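Local coordinates for uncharacterized protein (Bacteroides eggerthii DSM 20697, PDB 4ECO) that is of unknown function but is built as a leucine-rich repeat solenoid, and probably binds other proteins as many repeats of this kind do, at residues Leu477-Asn481 against Glu482-Asn486; Phe528-Gln531 against Pro532-Ser535. All coordinates share one frame; numbering follows the deposited sequence.

Interaction 1. Residues Leu477-Asn481 against Glu482-Asn486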
loop_
_atom_site.group_PDB
_atom_site.type_symbol
_atom_site.label_atom_id
_atom_site.label_comp_id
_atom_site.label_asym_id
_atom_site.label_seq_id
_atom_site.Cartn_x
_atom_site.Cartn_y
_atom_site.Cartn_z
ATOM N N LEU A 477 -4.127 5.324 -31.172
ATOM C CA LEU A 477 -3.712 6.422 -30.291
ATOM C C LEU A 477 -4.186 7.777 -30.833
ATOM O O LEU A 477 -3.923 8.840 -30.242
ATOM C CB LEU A 477 -2.194 6.417 -30.126
ATOM C CG LEU A 477 -1.645 5.254 -29.345
ATOM C CD1 LEU A 477 -0.228 4.969 -29.748
ATOM C CD2 LEU A 477 -1.749 5.511 -27.863
ATOM N N LYS A 478 -4.898 7.723 -31.964
ATOM C CA LYS A 478 -5.434 8.894 -32.639
ATOM C C LYS A 478 -6.645 8.500 -33.498
ATOM O O LYS A 478 -6.946 7.306 -33.642
ATOM C CB LYS A 478 -4.335 9.570 -33.493
ATOM C CG LYS A 478 -3.831 8.776 -34.710
ATOM C CD LYS A 478 -3.287 9.765 -35.753
ATOM C CE LYS A 478 -3.035 9.199 -37.129
ATOM N NZ LYS A 478 -4.272 8.946 -37.924
ATOM N N ASP A 479 -7.364 9.524 -34.014
ATOM C CA ASP A 479 -8.432 9.404 -35.019
ATOM C C ASP A 479 -7.770 9.694 -36.368
ATOM O O ASP A 479 -6.729 10.347 -36.389
ATOM C CB ASP A 479 -9.637 10.327 -34.718
ATOM C CG ASP A 479 -10.566 9.887 -33.583
ATOM O OD1 ASP A 479 -10.482 8.706 -33.154
ATOM O OD2 ASP A 479 -11.400 10.708 -33.153
ATOM N N GLU A 480 -8.323 9.184 -37.472
ATOM C CA GLU A 480 -7.746 9.294 -38.822
ATOM C C GLU A 480 -7.101 10.657 -39.126
ATOM O O GLU A 480 -5.967 10.660 -39.625
ATOM C CB GLU A 480 -8.784 8.992 -39.921
ATOM C CG GLU A 480 -8.171 8.777 -41.299
ATOM C CD GLU A 480 -7.244 7.582 -41.465
ATOM O OE1 GLU A 480 -7.657 6.458 -41.097
ATOM O OE2 GLU A 480 -6.128 7.759 -42.007
ATOM N N ASN A 481 -7.788 11.786 -38.858
ATOM C CA ASN A 481 -7.197 13.068 -39.235
ATOM C C ASN A 481 -7.046 14.033 -38.039
ATOM O O ASN A 481 -6.834 15.239 -38.245
ATOM C CB ASN A 481 -8.031 13.715 -40.356
ATOM C CG ASN A 481 -8.188 12.837 -41.585
ATOM O OD1 ASN A 481 -9.287 12.338 -41.881
ATOM N ND2 ASN A 481 -7.089 12.603 -42.310
ATOM N N GLU A 482 -7.059 13.503 -36.811
ATOM C CA GLU A 482 -6.892 14.346 -35.631
ATOM C C GLU A 482 -6.263 13.557 -34.474
ATOM O O GLU A 482 -6.615 12.396 -34.235
ATOM C CB GLU A 482 -8.236 14.996 -35.207
ATOM C CG GLU A 482 -9.314 14.102 -34.599
ATOM C CD GLU A 482 -10.675 14.083 -35.282
ATOM O OE1 GLU A 482 -10.730 14.004 -36.533
ATOM O OE2 GLU A 482 -11.690 14.078 -34.550
ATOM N N ASN A 483 -5.304 14.190 -33.781
ATOM C CA ASN A 483 -4.646 13.610 -32.603
ATOM C C ASN A 483 -5.443 13.931 -31.369
ATOM O O ASN A 483 -6.246 14.860 -31.405
ATOM C CB ASN A 483 -3.222 14.130 -32.440
ATOM C CG ASN A 483 -2.179 13.353 -33.172
ATOM O OD1 ASN A 483 -2.196 12.132 -33.205
ATOM N ND2 ASN A 483 -1.191 14.050 -33.698
ATOM N N PHE A 484 -5.241 13.196 -30.277
ATOM C CA PHE A 484 -6.004 13.519 -29.072
ATOM C C PHE A 484 -5.249 14.552 -28.235
ATOM O O PHE A 484 -4.025 14.696 -28.362
ATOM C CB PHE A 484 -6.341 12.268 -28.249
ATOM C CG PHE A 484 -7.083 11.203 -29.021
ATOM C CD1 PHE A 484 -8.210 11.523 -29.777
ATOM C CD2 PHE A 484 -6.666 9.880 -28.986
ATOM C CE1 PHE A 484 -8.892 10.540 -30.498
ATOM C CE2 PHE A 484 -7.355 8.895 -29.692
ATOM C CZ PHE A 484 -8.461 9.233 -30.451
ATOM N N LYS A 485 -6.002 15.281 -27.402
ATOM C CA LYS A 485 -5.536 16.364 -26.543
ATOM C C LYS A 485 -4.209 16.043 -25.807
ATOM O O LYS A 485 -3.314 16.894 -25.822
ATOM C CB LYS A 485 -6.622 16.720 -25.497
ATOM C CG LYS A 485 -6.254 17.875 -24.555
ATOM C CD LYS A 485 -7.179 18.014 -23.335
ATOM C CE LYS A 485 -6.837 19.245 -22.513
ATOM N NZ LYS A 485 -6.199 18.926 -21.198
ATOM N N ASN A 486 -4.075 14.861 -25.179
ATOM C CA ASN A 486 -2.921 14.611 -24.327
ATOM C C ASN A 486 -1.993 13.450 -24.730
ATOM O O ASN A 486 -1.080 13.156 -23.956
ATOM C CB ASN A 486 -3.430 14.323 -22.907
ATOM C CG ASN A 486 -3.879 15.551 -22.164
ATOM O OD1 ASN A 486 -3.259 16.617 -22.235
ATOM N ND2 ASN A 486 -4.925 15.412 -21.376
#
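Glu482 and Asp479 face each other across a tight turn, joined by a reciprocal pair of backbone bonds. Asp479 N donates to Glu482 O at 3.0 Å, and the return bond runs from Glu482 N to Asp479 O at 3.2 Å. That second acceptor is gripped twice, because Lys478 NZ reaches Asp479 O from the opposite face of its carbonyl plane, also takes Glu480 O, and has Asn475 as a further partner. The side chains of Glu482 and Asp479 leave the same face of the hairpin, their carboxylate planes 74° apart; OE2 of Glu482 stands 3.7 Å from OD2 of Asp479, a like-charge approach that the salt bridge from Lys450 to the Asp479 carboxylate probably eases. The motif is a beta hairpin with a two-residue loop, Glu480 and Asn481 forming the corners of a type I turn, and it projects from the loop between strands 461-463 and 492-494 of the solenoid. Asn483 is next, on the other face, its OD1 lying against CB and CD of Lys478 while its ND2 bonds to Thr510 O. At Phe484, CG anti to the carbonyl carbon (chi1 -56°) turns the ring back against the backbone of Leu477-Asp479. Lys478 CA sits over one face, 4.0 Å from the ring centroid, in a CH-pi contact, and the Asp479 carboxylate meets the ring edge at nearly a right angle. Phe453 and Ser454 of helix 451-454 also touch the Phe484 side chain. An alanine here would remove the ring and is likely to leave Lys478 CA without its aromatic support and the hairpin less firmly seated on that helix.

Interaction 2. Residues Phe528-Gln531 against Pro532-Ser535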
loop_
_atom_site.group_PDB
_atom_site.type_symbol
_atom_site.label_atom_id
_atom_site.label_comp_id
_atom_site.label_asym_id
_atom_site.label_seq_id
_atom_site.Cartn_x
_atom_site.Cartn_y
_atom_site.Cartn_z
ATOM N N PHE A 528 10.670 -5.655 -38.404
ATOM C CA PHE A 528 11.000 -4.699 -37.361
ATOM C C PHE A 528 10.010 -3.503 -37.277
ATOM O O PHE A 528 9.846 -2.764 -38.250
ATOM C CB PHE A 528 12.428 -4.158 -37.529
ATOM C CG PHE A 528 13.007 -3.674 -36.213
ATOM C CD1 PHE A 528 12.645 -2.437 -35.685
ATOM C CD2 PHE A 528 13.867 -4.482 -35.476
ATOM C CE1 PHE A 528 13.130 -2.025 -34.447
ATOM C CE2 PHE A 528 14.351 -4.067 -34.250
ATOM C CZ PHE A 528 13.995 -2.836 -33.751
ATOM N N PRO A 529 9.393 -3.272 -36.085
ATOM C CA PRO A 529 8.521 -2.094 -35.929
ATOM C C PRO A 529 9.389 -0.840 -35.782
ATOM O O PRO A 529 9.814 -0.467 -34.681
ATOM C CB PRO A 529 7.706 -2.417 -34.671
ATOM C CG PRO A 529 8.592 -3.308 -33.870
ATOM C CD PRO A 529 9.502 -4.037 -34.820
ATOM N N THR A 530 9.714 -0.229 -36.919
ATOM C CA THR A 530 10.600 0.924 -36.944
ATOM C C THR A 530 9.887 2.219 -36.513
ATOM O O THR A 530 10.569 3.184 -36.179
ATOM C CB THR A 530 11.207 1.085 -38.359
ATOM O OG1 THR A 530 10.156 1.169 -39.325
ATOM C CG2 THR A 530 12.148 -0.060 -38.741
ATOM N N GLN A 531 8.535 2.256 -36.537
ATOM C CA GLN A 531 7.726 3.454 -36.255
ATOM C C GLN A 531 8.146 4.166 -34.944
ATOM O O GLN A 531 8.346 5.383 -35.014
ATOM C CB GLN A 531 6.216 3.152 -36.219
ATOM C CG GLN A 531 5.666 2.502 -37.474
ATOM C CD GLN A 531 5.609 0.997 -37.395
ATOM O OE1 GLN A 531 6.491 0.335 -36.839
ATOM N NE2 GLN A 531 4.576 0.409 -37.990
ATOM N N PRO A 532 8.339 3.484 -33.773
ATOM C CA PRO A 532 8.729 4.230 -32.557
ATOM C C PRO A 532 10.141 4.846 -32.632
ATOM O O PRO A 532 10.481 5.671 -31.775
ATOM C CB PRO A 532 8.659 3.167 -31.440
ATOM C CG PRO A 532 7.819 2.064 -31.989
ATOM C CD PRO A 532 8.124 2.054 -33.456
ATOM N N LEU A 533 10.937 4.502 -33.663
ATOM C CA LEU A 533 12.301 5.036 -33.833
ATOM C C LEU A 533 12.307 6.450 -34.440
ATOM O O LEU A 533 13.357 7.077 -34.469
ATOM C CB LEU A 533 13.172 4.098 -34.694
ATOM C CG LEU A 533 13.242 2.657 -34.210
ATOM C CD1 LEU A 533 14.026 1.797 -35.181
ATOM C CD2 LEU A 533 13.779 2.574 -32.797
ATOM N N ASN A 534 11.136 6.965 -34.866
ATOM C CA ASN A 534 10.950 8.300 -35.473
ATOM C C ASN A 534 11.110 9.420 -34.425
ATOM O O ASN A 534 11.380 10.565 -34.773
ATOM C CB ASN A 534 9.556 8.381 -36.124
ATOM C CG ASN A 534 9.350 9.552 -37.055
ATOM O OD1 ASN A 534 8.391 10.327 -36.923
ATOM N ND2 ASN A 534 10.234 9.697 -38.031
ATOM N N SER A 535 10.956 9.081 -33.148
ATOM C CA SER A 535 11.093 10.005 -32.035
ATOM C C SER A 535 12.539 10.507 -31.892
ATOM O O SER A 535 13.504 9.723 -31.986
ATOM C CB SER A 535 10.649 9.323 -30.746
ATOM O OG SER A 535 10.999 10.108 -29.620
#
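Phe528 and Leu533 are brought together by two different first torsions. In Phe528, CG lies trans to the amide nitrogen (chi1 -155°), which carries the ring forward along the chain; in Leu533, CG stands opposite the carbonyl carbon (chi1 -54°), sending CD1 back to meet it. CE1 of the ring and CD1 of the leucine approach to 4.0 Å, the two side chains crossing at about a right angle. CG and CB of Leu533 also lie against the carbonyl oxygen of Thr530. Both Phe528 and Leu533 rest on Phe541 of strand 540-542, as does Pro532, packing the turn against that strand. The backbone here makes an inverse gamma turn centred on Pro529 and then a short 3-10 turn, part of the loop that links strands 517-519 and 540-542 of successive leucine-rich repeats. Two bonds from residue i+3 back to residue i hold it: Leu533 N to Thr530 O at 2.9 Å, and Asn534 N to Gln531 O at 3.2 Å. The Pro532 ring, which brings no N-H, lies alongside Gln531 and points the same way. Beyond the turn, Asn534 OD1 accepts from Ala509 N in the preceding loop.

How the interactions relate
From the N terminus, the chain leaves strand 461-463 and folds back on itself in interaction 1, then runs on through strands 492-494 and 517-519 before interaction 2 closes its short turn ahead of strand 540-542. The two are in series, neither nested nor crossed, with centres about 18 Å apart and nearest atoms about 9 Å apart. What connects them is the intervening loop between 492-494 and 517-519: Asn483 of interaction 1 bonds to Thr510 there, and Asn534 of interaction 2 bonds to Ala509. Interaction 1 also reaches back to helix 451-454, while interaction 2 reaches ahead to strand 540-542 and Glu557, tying consecutive coils of the solenoid.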